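Local coordinates for protein 2-hydroxyethylphosphonate dioxygenase (Streptomyces viridochromogenes, PDB 4YAR) that uses a non-heme iron centre and molecular oxygen to convert 2-hydroxyethylphosphonate into hydroxymethylphosphonate and formate during bialaphos biosynthesis, at residues I134-G139 / A323-A328. The protein carries 1 engineered substitution. Numbering follows the deposited sequence.
Sequences ITVNLG and ASMASA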
# COMPACT_ATOMS: atom_id res chain seq x y z
N ILE A 134 8.91 1.79 -3.94
CA ILE A 134 9.64 1.28 -5.10
C ILE A 134 10.21 2.54 -5.78
O ILE A 134 9.50 3.54 -5.93
CB ILE A 134 8.74 0.45 -6.10
CG1 ILE A 134 8.34 -0.95 -5.55
CG2 ILE A 134 9.41 0.24 -7.45
CD1 ILE A 134 7.22 -1.67 -6.33
N THR A 135 11.48 2.48 -6.17
CA THR A 135 12.16 3.53 -6.87
C THR A 135 12.75 2.94 -8.13
O THR A 135 13.36 1.84 -8.14
CB THR A 135 13.31 4.18 -6.06
OG1 THR A 135 12.79 4.62 -4.79
CG2 THR A 135 13.90 5.35 -6.83
N VAL A 136 12.45 3.62 -9.20
CA VAL A 136 12.91 3.20 -10.54
C VAL A 136 13.55 4.38 -11.26
O VAL A 136 13.03 5.49 -11.25
CB VAL A 136 11.78 2.55 -11.36
CG1 VAL A 136 10.60 3.46 -11.55
CG2 VAL A 136 12.29 1.94 -12.66
N ASN A 137 14.66 4.08 -11.92
CA ASN A 137 15.34 5.07 -12.75
C ASN A 137 14.69 5.16 -14.12
O ASN A 137 14.64 4.20 -14.90
CB ASN A 137 16.83 4.79 -12.87
CG ASN A 137 17.62 5.94 -13.55
OD1 ASN A 137 17.07 7.00 -13.98
ND2 ASN A 137 18.94 5.76 -13.60
N LEU A 138 14.16 6.31 -14.45
CA LEU A 138 13.58 6.53 -15.80
C LEU A 138 14.66 6.87 -16.87
O LEU A 138 14.42 6.85 -18.10
CB LEU A 138 12.60 7.73 -15.74
CG LEU A 138 11.30 7.61 -14.95
CD1 LEU A 138 10.35 8.82 -14.94
CD2 LEU A 138 10.59 6.31 -15.31
N GLY A 139 15.84 7.17 -16.43
CA GLY A 139 16.88 7.67 -17.33
C GLY A 139 16.78 9.13 -17.77
O GLY A 139 15.97 9.86 -17.29
N ALA A 323 7.18 -6.65 -17.71
CA ALA A 323 8.41 -7.01 -17.07
C ALA A 323 8.34 -6.49 -15.61
O ALA A 323 7.69 -5.47 -15.34
CB ALA A 323 9.56 -6.32 -17.77
N SER A 324 9.01 -7.20 -14.72
CA SER A 324 8.97 -6.89 -13.30
C SER A 324 9.89 -5.83 -12.84
O SER A 324 11.04 -5.78 -13.22
CB SER A 324 9.30 -8.15 -12.48
OG SER A 324 8.46 -9.26 -12.85
N MET A 325 9.36 -4.96 -11.98
CA MET A 325 10.21 -4.08 -11.18
C MET A 325 10.50 -4.81 -9.89
O MET A 325 10.03 -5.96 -9.69
CB MET A 325 9.56 -2.74 -10.84
CG MET A 325 9.13 -1.98 -12.01
SD MET A 325 8.57 -0.36 -11.40
CE MET A 325 7.95 0.23 -13.03
N ALA A 326 11.39 -4.24 -9.09
CA ALA A 326 11.68 -4.79 -7.79
C ALA A 326 10.45 -5.09 -6.92
O ALA A 326 9.45 -4.35 -6.93
CB ALA A 326 12.64 -3.90 -7.09
N SER A 327 10.56 -6.15 -6.10
CA SER A 327 9.49 -6.53 -5.15
C SER A 327 10.12 -7.06 -3.85
O SER A 327 11.31 -7.38 -3.80
CB SER A 327 8.55 -7.60 -5.71
OG SER A 327 9.23 -8.79 -6.05
N ALA A 328 9.27 -7.19 -2.83
CA ALA A 328 9.72 -7.65 -1.56
C ALA A 328 8.61 -8.47 -0.94
O ALA A 328 7.53 -7.96 -0.81
CB ALA A 328 10.07 -6.48 -0.67
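Ile134 and Val136 face Met325 and Ala326 across a gap too wide for backbone pairing: the nearest CA atoms, of Ile134 and Ala326, are 6.9 Å apart, and the chain leaves strand 320-324 after Ser324 to continue as loop from Met325. The two sheets of a bicupin-like chain meet here through side-chain packing, with one methyl resting on a loop carbonyl, a compact example of how separate β-sheets are joined without shared backbone bonds. Met325 is the side chain that bridges Ile134 and Val136. Its chain is extended beyond CG, which carries the sulfur across the gap to these two residues, whose side chains point toward it while Thr135 between them points away. There SD rests 4.1 Å from Ile134 CG2 and 4.3 Å from Val136 CG1, the side chains of Ile134 and Met325 crossing at about a right angle. Ile134 divides its two branches between two neighbours. With CG1 anti to the carbonyl carbon (chi1 -73°), the longer arm leads away from the sulfur to the loop backbone, and its terminal CD1 lies 3.5 Å from Ala326 O, while CG2 stays with the thioether. All four touching residues are buried. Strand 133-140 lies between strands 192-198 and 173-176 in its six-stranded antiparallel sheet. The Ile134 side chain is about 7 Å from that of Ser196, a substrate-binding residue on strand 192-198, so the packing lies close to the substrate site. Ser173 OG of strand 173-176 is hydrogen-bonded to Ala326 N, adding a polar tie beside the apolar one. From the other sheet, Leu403 and Phe405 of strand 400-407 pack on Met325, and Phe405 also reaches Val136.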